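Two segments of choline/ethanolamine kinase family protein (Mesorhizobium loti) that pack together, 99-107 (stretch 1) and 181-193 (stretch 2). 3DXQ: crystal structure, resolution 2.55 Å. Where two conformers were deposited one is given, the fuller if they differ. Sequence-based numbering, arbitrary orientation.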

# COMPACT_ATOMS: atom_id res chain seq x y z
N LYS A 99 -0.19 -8.76 -14.05
CA LYS A 99 0.75 -7.98 -14.85
C LYS A 99 2.17 -7.97 -14.28
O LYS A 99 3.13 -7.75 -15.03
CB LYS A 99 0.26 -6.54 -15.04
CG LYS A 99 -1.01 -6.42 -15.89
CD LYS A 99 -1.73 -5.11 -15.54
CE LYS A 99 -2.99 -4.87 -16.36
NZ LYS A 99 -2.62 -4.40 -17.70
N PHE A 100 2.31 -8.22 -12.97
CA PHE A 100 3.64 -8.29 -12.34
C PHE A 100 4.41 -9.55 -12.71
O PHE A 100 5.62 -9.57 -12.62
CB PHE A 100 3.56 -8.12 -10.81
CG PHE A 100 3.76 -6.68 -10.34
CD1 PHE A 100 4.98 -6.04 -10.52
CD2 PHE A 100 2.73 -5.98 -9.73
CE1 PHE A 100 5.16 -4.72 -10.10
CE2 PHE A 100 2.91 -4.70 -9.30
CZ PHE A 100 4.13 -4.05 -9.49
N LYS A 101 3.70 -10.59 -13.12
CA LYS A 101 4.32 -11.80 -13.68
C LYS A 101 4.49 -11.58 -15.21
O LYS A 101 5.48 -11.98 -15.80
CB LYS A 101 3.42 -13.04 -13.48
CG LYS A 101 2.89 -13.32 -12.08
CD LYS A 101 3.77 -14.26 -11.25
CE LYS A 101 2.98 -14.96 -10.12
NZ LYS A 101 2.16 -14.04 -9.29
N THR A 102 3.51 -10.94 -15.82
CA THR A 102 3.46 -10.72 -17.28
C THR A 102 4.46 -9.72 -17.87
O THR A 102 4.97 -9.93 -18.97
CB THR A 102 2.03 -10.23 -17.69
OG1 THR A 102 1.20 -11.38 -17.91
CG2 THR A 102 2.03 -9.33 -18.96
N ARG A 103 4.72 -8.62 -17.17
CA ARG A 103 5.56 -7.56 -17.74
C ARG A 103 6.97 -7.70 -17.20
O ARG A 103 7.23 -7.39 -16.04
CB ARG A 103 4.95 -6.18 -17.43
CG ARG A 103 3.49 -6.06 -17.91
CD ARG A 103 2.76 -4.82 -17.39
NE ARG A 103 3.39 -3.58 -17.83
CZ ARG A 103 3.28 -3.05 -19.04
NH1 ARG A 103 2.55 -3.66 -19.98
NH2 ARG A 103 3.90 -1.93 -19.34
N PRO A 104 7.90 -8.21 -18.02
CA PRO A 104 9.23 -8.48 -17.49
C PRO A 104 9.91 -7.24 -16.97
O PRO A 104 9.86 -6.20 -17.62
CB PRO A 104 9.98 -9.06 -18.69
CG PRO A 104 9.22 -8.63 -19.87
CD PRO A 104 7.81 -8.53 -19.46
N GLY A 105 10.53 -7.35 -15.80
CA GLY A 105 11.22 -6.22 -15.16
C GLY A 105 10.34 -5.34 -14.28
O GLY A 105 10.84 -4.43 -13.61
N SER A 106 9.04 -5.62 -14.26
CA SER A 106 8.10 -4.84 -13.47
C SER A 106 8.41 -4.88 -11.96
O SER A 106 8.38 -3.85 -11.28
CB SER A 106 6.62 -5.19 -13.79
OG SER A 106 6.33 -6.58 -13.78
N PRO A 107 8.75 -6.04 -11.41
CA PRO A 107 9.13 -5.97 -9.98
C PRO A 107 10.34 -5.05 -9.78
O PRO A 107 10.39 -4.25 -8.84
CB PRO A 107 9.46 -7.40 -9.62
CG PRO A 107 8.66 -8.24 -10.63
CD PRO A 107 8.74 -7.43 -11.91
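Stretch 2 (181-193) LCENFLDTGERMW

A helix end and the loop that follows it often pack against a neighbouring sheet through a few residues of very different character, and this pair of segments, at least 81 residues apart in sequence where they touch, is a compact example. Stretch 1 enters as the last turn of a helix, residues 99-102, with Arg103 N hydrogen-bonded to Lys99 O at 2.8 Å. Arg103 is the first residue to leave helical angles, and the chain then reverses through a type II beta turn from Arg103 to Ser106, closed by Ser106 N to Arg103 O at 3.1 Å. Gly105, with phi/psi of 88/-6, fills the N-cap position of the next helix; a CB there would be jammed against the carbonyl O of Pro104.

Stretch 2 begins with a 3-10 segment, 182-184, passes into strand 185-187, turns through 188-191 and returns as strand 192-193. Leu186 and Trp193 pair through two backbone hydrogen bonds, Leu186 N to Trp193 O at 3.0 Å and Trp193 N to Leu186 O at 2.9 Å. In the turn, Thr188 OG1 accepts from Glu190 N at 3.1 Å and from Arg191 N at 3.2 Å. Stretch 1 runs in the same general sense as 182-187, while 192-193 returns the other way: Phe100 lies nearest Cys182, with their CA atoms 8.3 Å apart, and Ser106 nearest Asp187, with CA atoms 7.7 Å apart. At this spacing the contact is made largely by side chains, and it buries a modest 307 Å² in all.

The apolar part centres on Phe100. Its CB points sideways, but its ring comes nearer to stretch 2: Phe100 CD2 lies 3.9 Å from Cys182 SG, Phe100 CE1 4.1 Å from CE of the selenomethionine Met192, and Phe100 CZ 4.4 Å from Phe185 CG. Phe185 meets the edge of the Phe100 ring, so the two aromatics do not stack face to face. Met192 also extends to the start of the second helix, its CE 3.4 Å from both Ser106 O and Ser106 CB.

The polar part is a salt bridge. Arg103 and Asp187 both direct CB toward the opposing stretch, and Asp187 OD2 accepts from Arg103 NE at 2.9 Å and from Arg103 NH2 at 3.1 Å, lying near the guanidinium plane as a good acceptor should. Ser106 OG turns back within its own stretch, donating to Arg103 O at 2.6 Å, and thereby links the last residue of the turn to its first, the arginine that makes the salt bridge.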

# COMPACT_ATOMS: atom_id res chain seq x y z
N LEU A 181 -0.63 -1.29 -3.01
CA LEU A 181 -1.42 -2.23 -3.79
C LEU A 181 -0.95 -2.17 -5.25
O LEU A 181 -0.49 -1.14 -5.73
CB LEU A 181 -2.91 -1.88 -3.74
CG LEU A 181 -3.65 -1.80 -2.39
CD1 LEU A 181 -4.95 -1.00 -2.56
CD2 LEU A 181 -3.94 -3.18 -1.76
N CYS A 182 -1.07 -3.29 -5.95
CA CYS A 182 -0.66 -3.35 -7.32
C CYS A 182 -1.28 -2.23 -8.14
O CYS A 182 -0.58 -1.59 -8.96
CB CYS A 182 -1.03 -4.70 -7.91
SG CYS A 182 -0.16 -6.06 -7.15
N GLU A 183 -2.57 -1.97 -7.88
CA GLU A 183 -3.34 -0.96 -8.62
C GLU A 183 -2.77 0.45 -8.47
O GLU A 183 -2.97 1.30 -9.32
CB GLU A 183 -4.83 -0.95 -8.23
CG GLU A 183 -5.13 -0.56 -6.79
CD GLU A 183 -6.60 -0.26 -6.54
OE1 GLU A 183 -7.11 0.76 -7.06
OE2 GLU A 183 -7.25 -1.04 -5.81
N ASN A 184 -2.04 0.70 -7.38
CA ASN A 184 -1.40 1.99 -7.16
C ASN A 184 -0.15 2.25 -8.00
O ASN A 184 0.44 3.32 -7.88
CB ASN A 184 -1.05 2.12 -5.67
CG ASN A 184 -2.28 2.25 -4.80
OD1 ASN A 184 -3.32 2.71 -5.27
ND2 ASN A 184 -2.15 1.88 -3.52
N PHE A 185 0.26 1.28 -8.82
CA PHE A 185 1.45 1.43 -9.65
C PHE A 185 1.07 1.61 -11.10
O PHE A 185 0.31 0.83 -11.65
CB PHE A 185 2.34 0.20 -9.55
CG PHE A 185 3.10 0.10 -8.26
CD1 PHE A 185 2.53 -0.48 -7.14
CD2 PHE A 185 4.40 0.59 -8.17
CE1 PHE A 185 3.21 -0.57 -5.96
CE2 PHE A 185 5.10 0.51 -6.99
CZ PHE A 185 4.50 -0.08 -5.87
N LEU A 186 1.62 2.66 -11.70
CA LEU A 186 1.40 2.94 -13.11
C LEU A 186 2.72 2.68 -13.79
O LEU A 186 3.72 3.34 -13.50
CB LEU A 186 0.95 4.39 -13.32
CG LEU A 186 -0.19 4.84 -12.40
CD1 LEU A 186 -0.55 6.28 -12.76
CD2 LEU A 186 -1.42 3.90 -12.45
N ASP A 187 2.72 1.73 -14.72
CA ASP A 187 3.95 1.32 -15.37
C ASP A 187 4.05 1.86 -16.78
O ASP A 187 3.21 1.56 -17.62
CB ASP A 187 3.98 -0.21 -15.43
CG ASP A 187 5.29 -0.75 -15.99
OD1 ASP A 187 6.34 -0.06 -15.88
OD2 ASP A 187 5.27 -1.88 -16.52
N THR A 188 5.07 2.67 -17.06
CA THR A 188 5.30 3.01 -18.45
C THR A 188 6.07 1.80 -18.89
O THR A 188 5.93 0.73 -18.28
CB THR A 188 6.09 4.32 -18.64
OG1 THR A 188 7.45 4.13 -18.25
CG2 THR A 188 5.46 5.43 -17.84
N GLY A 189 6.87 1.89 -19.93
CA GLY A 189 7.70 0.73 -20.24
C GLY A 189 8.87 0.62 -19.26
O GLY A 189 9.26 -0.47 -18.86
N GLU A 190 9.38 1.77 -18.86
CA GLU A 190 10.68 1.89 -18.22
C GLU A 190 10.69 2.34 -16.76
O GLU A 190 11.70 2.21 -16.08
CB GLU A 190 11.51 2.86 -19.07
CG GLU A 190 11.84 2.29 -20.47
CD GLU A 190 12.05 3.36 -21.55
OE1 GLU A 190 12.20 4.56 -21.23
OE2 GLU A 190 12.04 2.99 -22.74
N ARG A 191 9.56 2.85 -16.28
CA ARG A 191 9.47 3.32 -14.90
C ARG A 191 8.06 3.26 -14.34
O ARG A 191 7.05 3.35 -15.07
CB ARG A 191 10.02 4.75 -14.78
CG ARG A 191 9.17 5.84 -15.45
CD ARG A 191 9.48 7.20 -14.84
NE ARG A 191 9.22 7.18 -13.40
CZ ARG A 191 9.53 8.16 -12.55
NH1 ARG A 191 10.12 9.28 -12.98
NH2 ARG A 191 9.23 8.01 -11.27
N MSE A 192 8.01 3.13 -13.03
CA MSE A 192 6.76 3.04 -12.32
C MSE A 192 6.58 4.35 -11.64
O MSE A 192 7.55 4.91 -11.16
CB MSE A 192 6.87 2.00 -11.22
CG MSE A 192 7.13 0.64 -11.72
SE MSE A 192 5.52 -0.29 -11.80
CE MSE A 192 6.09 -1.91 -12.87
N TRP A 193 5.33 4.82 -11.64
CA TRP A 193 4.92 5.90 -10.78
C TRP A 193 4.02 5.25 -9.73
O TRP A 193 3.53 4.14 -9.91
CB TRP A 193 4.13 6.92 -11.54
CG TRP A 193 4.84 7.56 -12.71
CD1 TRP A 193 4.92 7.07 -13.98
CD2 TRP A 193 5.49 8.82 -12.72
NE1 TRP A 193 5.61 7.95 -14.78
CE2 TRP A 193 5.96 9.03 -14.03
CE3 TRP A 193 5.73 9.78 -11.74
CZ2 TRP A 193 6.67 10.19 -14.40
CZ3 TRP A 193 6.43 10.94 -12.10
CH2 TRP A 193 6.89 11.13 -13.43